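Local coordinates for hypothetical protein PH1789 (PDB 1WR2) that is of unknown function but belongs to the ATP-grasp family, a group of alpha-beta proteins built round antiparallel sheets, at residues Glu3-Val8 against Asp202-Tyr207; Glu10-Gln15 against Ile232-Lys237. All blocks are in the same frame, centred on the assembly; numbering follows the deposited sequence.

Contact 1: residues Glu3-Val8 against Asp202-Tyr207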
ATOM      1  N   GLU A   3      -5.535 -17.353  -7.862  1.00 65.88           N
ATOM      2  CA  GLU A   3      -6.981 -17.293  -7.711  1.00 64.62           C
ATOM      3  C   GLU A   3      -7.487 -16.307  -6.662  1.00 61.26           C
ATOM      4  O   GLU A   3      -8.431 -15.564  -6.918  1.00 59.84           O
ATOM      5  CB  GLU A   3      -7.538 -18.690  -7.416  1.00 68.32           C
ATOM      6  CG  GLU A   3      -9.059 -18.757  -7.447  1.00 72.42           C
ATOM      7  CD  GLU A   3      -9.644 -18.100  -8.692  1.00 74.84           C
ATOM      8  OE1 GLU A   3      -9.253 -18.492  -9.816  1.00 76.40           O
ATOM      9  OE2 GLU A   3     -10.494 -17.193  -8.546  1.00 74.59           O
ATOM     10  N   GLU A   4      -6.868 -16.298  -5.486  1.00 58.79           N
ATOM     11  CA  GLU A   4      -7.294 -15.390  -4.422  1.00 56.33           C
ATOM     12  C   GLU A   4      -7.337 -13.938  -4.895  1.00 53.90           C
ATOM     13  O   GLU A   4      -8.247 -13.188  -4.541  1.00 52.57           O
ATOM     14  CB  GLU A   4      -6.363 -15.523  -3.213  1.00 58.12           C
ATOM     15  CG  GLU A   4      -6.682 -14.581  -2.049  1.00 61.08           C
ATOM     16  CD  GLU A   4      -8.146 -14.614  -1.623  1.00 63.78           C
ATOM     17  OE1 GLU A   4      -8.744 -15.714  -1.592  1.00 65.53           O
ATOM     18  OE2 GLU A   4      -8.698 -13.538  -1.304  1.00 64.16           O
ATOM     19  N   ALA A   5      -6.355 -13.548  -5.702  1.00 51.53           N
ATOM     20  CA  ALA A   5      -6.291 -12.185  -6.218  1.00 51.17           C
ATOM     21  C   ALA A   5      -7.447 -11.924  -7.172  1.00 49.59           C
ATOM     22  O   ALA A   5      -8.128 -10.908  -7.068  1.00 49.32           O
ATOM     23  CB  ALA A   5      -4.954 -11.954  -6.934  1.00 50.89           C
ATOM     24  N   VAL A   6      -7.665 -12.851  -8.100  1.00 49.15           N
ATOM     25  CA  VAL A   6      -8.742 -12.723  -9.076  1.00 50.53           C
ATOM     26  C   VAL A   6     -10.093 -12.701  -8.369  1.00 50.35           C
ATOM     27  O   VAL A   6     -11.048 -12.085  -8.841  1.00 50.02           O
ATOM     28  CB  VAL A   6      -8.726 -13.902 -10.088  1.00 51.14           C
ATOM     29  CG1 VAL A   6      -9.912 -13.792 -11.039  1.00 50.97           C
ATOM     30  CG2 VAL A   6      -7.425 -13.898 -10.874  1.00 51.25           C
ATOM     31  N   ARG A   7     -10.158 -13.374  -7.227  1.00 52.13           N
ATOM     32  CA  ARG A   7     -11.386 -13.454  -6.446  1.00 54.28           C
ATOM     33  C   ARG A   7     -11.722 -12.088  -5.854  1.00 54.21           C
ATOM     34  O   ARG A   7     -12.821 -11.565  -6.049  1.00 55.13           O
ATOM     35  CB  ARG A   7     -11.218 -14.473  -5.320  1.00 57.31           C
ATOM     36  CG  ARG A   7     -12.524 -15.066  -4.805  1.00 61.77           C
ATOM     37  CD  ARG A   7     -12.451 -15.294  -3.307  1.00 65.21           C
ATOM     38  NE  ARG A   7     -12.625 -14.036  -2.586  1.00 69.67           N
ATOM     39  CZ  ARG A   7     -12.293 -13.847  -1.313  1.00 70.93           C
ATOM     40  NH1 ARG A   7     -11.759 -14.836  -0.611  1.00 71.99           N
ATOM     41  NH2 ARG A   7     -12.505 -12.668  -0.741  1.00 72.53           N
ATOM     42  N   VAL A   8     -10.765 -11.512  -5.133  1.00 52.98           N
ATOM     43  CA  VAL A   8     -10.962 -10.208  -4.519  1.00 50.87           C
ATOM     44  C   VAL A   8     -11.250  -9.173  -5.603  1.00 49.75           C
ATOM     45  O   VAL A   8     -12.126  -8.323  -5.441  1.00 50.22           O
ATOM     46  CB  VAL A   8      -9.716  -9.784  -3.708  1.00 50.84           C
ATOM     47  CG1 VAL A   8      -9.998  -8.501  -2.945  1.00 50.23           C
ATOM     48  CG2 VAL A   8      -9.324 -10.896  -2.745  1.00 50.41           C
ATOM     49  N   ASP A 202       1.771  -8.652 -14.397  1.00 34.79           N
ATOM     50  CA  ASP A 202       1.792  -9.411 -15.643  1.00 39.43           C
ATOM     51  C   ASP A 202       0.604 -10.387 -15.636  1.00 38.99           C
ATOM     52  O   ASP A 202      -0.146 -10.480 -16.604  1.00 40.64           O
ATOM     53  CB  ASP A 202       3.132 -10.146 -15.767  1.00 40.90           C
ATOM     54  CG  ASP A 202       3.363 -10.734 -17.155  1.00 44.04           C
ATOM     55  OD1 ASP A 202       3.003 -10.086 -18.154  1.00 44.46           O
ATOM     56  OD2 ASP A 202       3.928 -11.842 -17.242  1.00 46.26           O
ATOM     57  N   ASP A 203       0.421 -11.090 -14.524  1.00 40.17           N
ATOM     58  CA  ASP A 203      -0.683 -12.037 -14.381  1.00 40.97           C
ATOM     59  C   ASP A 203      -2.040 -11.374 -14.532  1.00 42.42           C
ATOM     60  O   ASP A 203      -2.925 -11.883 -15.225  1.00 41.10           O
ATOM     61  CB  ASP A 203      -0.642 -12.691 -13.006  1.00 42.37           C
ATOM     62  CG  ASP A 203       0.294 -13.858 -12.950  1.00 42.52           C
ATOM     63  OD1 ASP A 203       1.098 -14.022 -13.891  1.00 43.76           O
ATOM     64  OD2 ASP A 203       0.225 -14.606 -11.960  1.00 44.25           O
ATOM     65  N   LEU A 204      -2.192 -10.230 -13.873  1.00 40.43           N
ATOM     66  CA  LEU A 204      -3.449  -9.503 -13.873  1.00 40.80           C
ATOM     67  C   LEU A 204      -3.504  -8.309 -14.815  1.00 41.07           C
ATOM     68  O   LEU A 204      -4.295  -7.392 -14.594  1.00 39.47           O
ATOM     69  CB  LEU A 204      -3.741  -9.032 -12.449  1.00 40.90           C
ATOM     70  CG  LEU A 204      -3.550 -10.072 -11.338  1.00 39.39           C
ATOM     71  CD1 LEU A 204      -3.591  -9.374  -9.987  1.00 40.62           C
ATOM     72  CD2 LEU A 204      -4.621 -11.147 -11.430  1.00 40.21           C
ATOM     73  N   LYS A 205      -2.687  -8.310 -15.866  1.00 42.37           N
ATOM     74  CA  LYS A 205      -2.680  -7.175 -16.783  1.00 45.59           C
ATOM     75  C   LYS A 205      -4.033  -6.776 -17.373  1.00 45.64           C
ATOM     76  O   LYS A 205      -4.238  -5.611 -17.719  1.00 44.77           O
ATOM     77  CB  LYS A 205      -1.658  -7.383 -17.909  1.00 48.27           C
ATOM     78  CG  LYS A 205      -1.816  -8.640 -18.732  1.00 53.83           C
ATOM     79  CD  LYS A 205      -0.809  -8.619 -19.877  1.00 56.55           C
ATOM     80  CE  LYS A 205      -0.685  -9.977 -20.549  1.00 60.34           C
ATOM     81  NZ  LYS A 205      -0.064 -10.991 -19.639  1.00 62.46           N
ATOM     82  N   ASP A 206      -4.966  -7.716 -17.484  1.00 46.20           N
ATOM     83  CA  ASP A 206      -6.277  -7.370 -18.027  1.00 47.36           C
ATOM     84  C   ASP A 206      -7.201  -6.816 -16.945  1.00 46.28           C
ATOM     85  O   ASP A 206      -8.255  -6.248 -17.243  1.00 44.38           O
ATOM     86  CB  ASP A 206      -6.930  -8.588 -18.686  1.00 51.13           C
ATOM     87  CG  ASP A 206      -6.282  -8.948 -20.006  1.00 54.23           C
ATOM     88  OD1 ASP A 206      -6.192  -8.061 -20.882  1.00 55.57           O
ATOM     89  OD2 ASP A 206      -5.864 -10.115 -20.167  1.00 57.30           O
ATOM     90  N   TYR A 207      -6.792  -6.975 -15.691  1.00 44.59           N
ATOM     91  CA  TYR A 207      -7.578  -6.504 -14.558  1.00 45.33           C
ATOM     92  C   TYR A 207      -7.173  -5.130 -14.036  1.00 44.55           C
ATOM     93  O   TYR A 207      -8.014  -4.243 -13.869  1.00 43.45           O
ATOM     94  CB  TYR A 207      -7.474  -7.492 -13.396  1.00 47.83           C
ATOM     95  CG  TYR A 207      -8.116  -8.832 -13.650  1.00 52.85           C
ATOM     96  CD1 TYR A 207      -9.502  -8.955 -13.761  1.00 54.74           C
ATOM     97  CD2 TYR A 207      -7.339  -9.981 -13.775  1.00 54.54           C
ATOM     98  CE1 TYR A 207     -10.096 -10.192 -13.988  1.00 58.01           C
ATOM     99  CE2 TYR A 207      -7.922 -11.221 -14.004  1.00 57.76           C
ATOM    100  CZ  TYR A 207      -9.299 -11.320 -14.108  1.00 58.77           C
ATOM    101  OH  TYR A 207      -9.875 -12.550 -14.334  1.00 62.67           O
TER
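V6 and A5, on the first turns of the N-terminal helix 3-14 of this ATP-grasp protein, pack against L204 and Y207 in the bend that leads from helix 187-203 into strand 208-218. The contact is van der Waals packing and small, burying 149 Å² in all. V6 contributes the larger share from the helix side, and both its methyls touch Y207. CG1 of V6, anti to the backbone N (chi1 176°), lies 3.5 Å from OH of Y207 and meets the ring obliquely at CZ. The other methyl, CG2, lies 4.0 Å from CD2 of L204 and also borders CE2 of Y207. From the preceding residue, CB of A5 approaches the second branch of the same leucine, CD1, at 4.2 Å. I9, further along helix 3-14, also touches both L204 and Y207.

Polar groups hold the bend itself. L204 is the first residue to leave the helical conformation, and its O accepts a hydrogen bond from the backbone N of Y207 at 2.8 Å. D203 is tied to K199 by a salt bridge and to Y32 by a hydrogen bond. K205 folds back so that its NZ, paired with the carboxylate of D202 in a salt bridge, also donates to the carbonyl O of D202 at 3.1 Å, the donor lying 31° off the carbonyl plane.

Contact 2: residues Glu10-Gln15 against Ile232-Lys237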
ATOM      1  N   GLU A  10     -12.522  -9.662  -8.766  1.00 53.69           N
ATOM      2  CA  GLU A  10     -13.852  -9.896  -9.325  1.00 57.23           C
ATOM      3  C   GLU A  10     -14.933  -9.345  -8.399  1.00 58.00           C
ATOM      4  O   GLU A  10     -15.844  -8.634  -8.834  1.00 58.19           O
ATOM      5  CB  GLU A  10     -14.090 -11.396  -9.539  1.00 59.52           C
ATOM      6  CG  GLU A  10     -13.412 -11.993 -10.767  1.00 64.16           C
ATOM      7  CD  GLU A  10     -13.815 -11.298 -12.062  1.00 67.31           C
ATOM      8  OE1 GLU A  10     -14.984 -10.867 -12.176  1.00 69.78           O
ATOM      9  OE2 GLU A  10     -12.967 -11.195 -12.974  1.00 69.09           O
ATOM     10  N   GLU A  11     -14.818  -9.681  -7.119  1.00 58.16           N
ATOM     11  CA  GLU A  11     -15.771  -9.242  -6.105  1.00 59.88           C
ATOM     12  C   GLU A  11     -15.994  -7.733  -6.152  1.00 58.61           C
ATOM     13  O   GLU A  11     -17.131  -7.259  -6.100  1.00 58.76           O
ATOM     14  CB  GLU A  11     -15.269  -9.661  -4.721  1.00 62.64           C
ATOM     15  CG  GLU A  11     -16.246  -9.406  -3.579  1.00 67.89           C
ATOM     16  CD  GLU A  11     -15.810 -10.065  -2.276  1.00 70.23           C
ATOM     17  OE1 GLU A  11     -16.519  -9.904  -1.259  1.00 72.14           O
ATOM     18  OE2 GLU A  11     -14.759 -10.746  -2.270  1.00 71.47           O
ATOM     19  N   VAL A  12     -14.902  -6.982  -6.256  1.00 56.58           N
ATOM     20  CA  VAL A  12     -14.973  -5.531  -6.311  1.00 55.84           C
ATOM     21  C   VAL A  12     -15.676  -5.069  -7.583  1.00 56.51           C
ATOM     22  O   VAL A  12     -16.556  -4.206  -7.542  1.00 55.78           O
ATOM     23  CB  VAL A  12     -13.557  -4.908  -6.262  1.00 55.35           C
ATOM     24  CG1 VAL A  12     -13.636  -3.407  -6.447  1.00 53.39           C
ATOM     25  CG2 VAL A  12     -12.896  -5.242  -4.930  1.00 54.02           C
ATOM     26  N   LEU A  13     -15.280  -5.645  -8.713  1.00 56.39           N
ATOM     27  CA  LEU A  13     -15.876  -5.288  -9.994  1.00 57.53           C
ATOM     28  C   LEU A  13     -17.369  -5.607  -9.984  1.00 58.69           C
ATOM     29  O   LEU A  13     -18.171  -4.863 -10.550  1.00 59.04           O
ATOM     30  CB  LEU A  13     -15.175  -6.043 -11.128  1.00 56.38           C
ATOM     31  CG  LEU A  13     -13.708  -5.658 -11.370  1.00 55.26           C
ATOM     32  CD1 LEU A  13     -13.037  -6.691 -12.268  1.00 54.99           C
ATOM     33  CD2 LEU A  13     -13.637  -4.268 -11.991  1.00 53.19           C
ATOM     34  N   LYS A  14     -17.729  -6.708  -9.324  1.00 59.85           N
ATOM     35  CA  LYS A  14     -19.123  -7.135  -9.221  1.00 60.75           C
ATOM     36  C   LYS A  14     -19.961  -6.043  -8.566  1.00 60.48           C
ATOM     37  O   LYS A  14     -21.166  -5.935  -8.808  1.00 61.23           O
ATOM     38  CB  LYS A  14     -19.229  -8.426  -8.401  1.00 61.49           C
ATOM     39  CG  LYS A  14     -20.654  -8.941  -8.260  1.00 64.36           C
ATOM     40  CD  LYS A  14     -20.721 -10.260  -7.504  1.00 66.74           C
ATOM     41  CE  LYS A  14     -22.161 -10.763  -7.413  1.00 67.22           C
ATOM     42  NZ  LYS A  14     -22.278 -12.065  -6.691  1.00 67.51           N
ATOM     43  N   GLN A  15     -19.318  -5.236  -7.732  1.00 58.97           N
ATOM     44  CA  GLN A  15     -20.002  -4.145  -7.051  1.00 57.52           C
ATOM     45  C   GLN A  15     -19.950  -2.894  -7.917  1.00 56.27           C
ATOM     46  O   GLN A  15     -20.309  -1.805  -7.473  1.00 55.63           O
ATOM     47  CB  GLN A  15     -19.336  -3.861  -5.711  1.00 57.17           C
ATOM     48  CG  GLN A  15     -19.408  -5.007  -4.736  1.00 59.71           C
ATOM     49  CD  GLN A  15     -18.631  -4.720  -3.472  1.00 60.71           C
ATOM     50  OE1 GLN A  15     -18.909  -3.751  -2.765  1.00 62.93           O
ATOM     51  NE2 GLN A  15     -17.647  -5.561  -3.183  1.00 62.31           N
ATOM     52  N   ILE A 232      -4.999   0.228  -5.659  1.00 33.08           N
ATOM     53  CA  ILE A 232      -5.131  -0.505  -6.907  1.00 34.14           C
ATOM     54  C   ILE A 232      -6.378   0.003  -7.621  1.00 32.80           C
ATOM     55  O   ILE A 232      -7.459   0.069  -7.027  1.00 28.41           O
ATOM     56  CB  ILE A 232      -5.269  -2.029  -6.664  1.00 33.90           C
ATOM     57  CG1 ILE A 232      -3.996  -2.578  -6.010  1.00 34.65           C
ATOM     58  CG2 ILE A 232      -5.526  -2.751  -7.977  1.00 33.19           C
ATOM     59  CD1 ILE A 232      -4.052  -4.072  -5.710  1.00 33.77           C
ATOM     60  N   ILE A 233      -6.210   0.391  -8.885  1.00 33.15           N
ATOM     61  CA  ILE A 233      -7.319   0.865  -9.710  1.00 32.70           C
ATOM     62  C   ILE A 233      -7.543  -0.200 -10.781  1.00 34.86           C
ATOM     63  O   ILE A 233      -6.635  -0.523 -11.551  1.00 31.47           O
ATOM     64  CB  ILE A 233      -6.997   2.203 -10.407  1.00 32.44           C
ATOM     65  CG1 ILE A 233      -6.696   3.282  -9.360  1.00 34.42           C
ATOM     66  CG2 ILE A 233      -8.170   2.614 -11.298  1.00 33.74           C
ATOM     67  CD1 ILE A 233      -7.778   3.450  -8.305  1.00 37.00           C
ATOM     68  N   LEU A 234      -8.753  -0.745 -10.819  1.00 37.41           N
ATOM     69  CA  LEU A 234      -9.091  -1.789 -11.771  1.00 40.62           C
ATOM     70  C   LEU A 234      -9.699  -1.263 -13.065  1.00 43.51           C
ATOM     71  O   LEU A 234     -10.219  -0.146 -13.123  1.00 42.67           O
ATOM     72  CB  LEU A 234     -10.058  -2.780 -11.118  1.00 39.11           C
ATOM     73  CG  LEU A 234      -9.560  -3.480  -9.849  1.00 38.24           C
ATOM     74  CD1 LEU A 234     -10.717  -4.238  -9.205  1.00 38.42           C
ATOM     75  CD2 LEU A 234      -8.411  -4.425 -10.190  1.00 38.33           C
ATOM     76  N   LYS A 235      -9.608  -2.087 -14.103  1.00 47.48           N
ATOM     77  CA  LYS A 235     -10.160  -1.763 -15.410  1.00 51.03           C
ATOM     78  C   LYS A 235     -11.557  -2.358 -15.465  1.00 53.84           C
ATOM     79  O   LYS A 235     -11.780  -3.488 -15.024  1.00 53.85           O
ATOM     80  CB  LYS A 235      -9.284  -2.353 -16.522  1.00 51.52           C
ATOM     81  CG  LYS A 235      -7.958  -1.622 -16.694  1.00 51.81           C
ATOM     82  CD  LYS A 235      -6.804  -2.557 -17.030  1.00 50.99           C
ATOM     83  CE  LYS A 235      -6.820  -3.006 -18.468  1.00 49.46           C
ATOM     84  NZ  LYS A 235      -5.525  -3.651 -18.799  1.00 46.68           N
ATOM     85  N   PRO A 236     -12.521  -1.596 -15.996  1.00 57.38           N
ATOM     86  CA  PRO A 236     -13.926  -2.009 -16.147  1.00 60.19           C
ATOM     87  C   PRO A 236     -14.150  -3.102 -17.236  1.00 62.88           C
ATOM     88  O   PRO A 236     -13.453  -3.176 -18.234  1.00 64.35           O
ATOM     89  CB  PRO A 236     -14.731  -0.762 -16.495  1.00 60.51           C
ATOM     90  CG  PRO A 236     -13.767   0.228 -17.137  1.00 58.60           C
ATOM     91  CD  PRO A 236     -12.366  -0.244 -16.523  1.00 57.30           C
ATOM     92  N   LYS A 237     -15.150  -3.993 -16.962  1.00 64.76           N
ATOM     93  CA  LYS A 237     -15.636  -5.023 -17.938  1.00 67.45           C
ATOM     94  C   LYS A 237     -14.614  -6.130 -18.384  1.00 68.00           C
ATOM     95  O   LYS A 237     -14.578  -7.231 -17.853  1.00 64.99           O
ATOM     96  CB  LYS A 237     -16.199  -4.309 -19.168  1.00 66.77           C
ATOM     97  CG  LYS A 237     -16.957  -5.277 -20.082  1.00 68.87           C
ATOM     98  CD  LYS A 237     -17.716  -4.558 -21.201  1.00 70.42           C
ATOM     99  CE  LYS A 237     -18.343  -5.536 -22.197  1.00 72.01           C
ATOM    100  NZ  LYS A 237     -19.076  -4.792 -23.218  1.00 72.00           N
TER
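With CG of L13 anti to its carbonyl carbon (chi1 -67°) and CG of L234 placed likewise (chi1 -59°), the two leucines extend toward each other from helix 3-14 and the end of strand 225-234. Their side chains meet at an oblique angle: CD1 of L234 sits 4.0 Å from CG of L13, while CD2 of L13 reaches back to CB of L234. The L234 methyl also serves V12, whose CG1 lies 4.1 Å from CD1 of L234. These two side chains cross at about a right angle. CD1 of L234 packs in this way against two successive residues of the helix.

Beyond the leucine pair, CD2 of L13 rests 3.6 Å from the carbonyl O of K235, a packing contact against the backbone just after the strand. The side chain of K235 sets out away from the helix, and its NZ is held by the carbonyl O of K205 and by a salt bridge to E128.

The contact thus seats the last turns of helix 3-14 on the end of strand 225-234, which lies between the outermost strand 19-20 and strand 208-218 of the six-stranded antiparallel sheet. L234 also packs against I208 and M20 of these neighbours, and V12 touches both M20 and E24 of helix 22-30.

Both contacts are partly buried and draw on helix 3-14, contact 1 near its start and contact 2 at its end, with centres about 10 Å apart. Each is mainly side-chain packing, with one polar oxygen touched by a methyl: a tyrosine hydroxyl in contact 1, a backbone carbonyl in contact 2. The partners differ too: contact 1 sets a valine and an alanine against a connecting bend, whereas contact 2 joins a valine and a leucine to a strand leucine. A probable backbone bond from K235 N to Y207 O, 2.7 Å, joins the two partner segments. Y207 additionally packs against E10, so its ring spans the two regions of the helix.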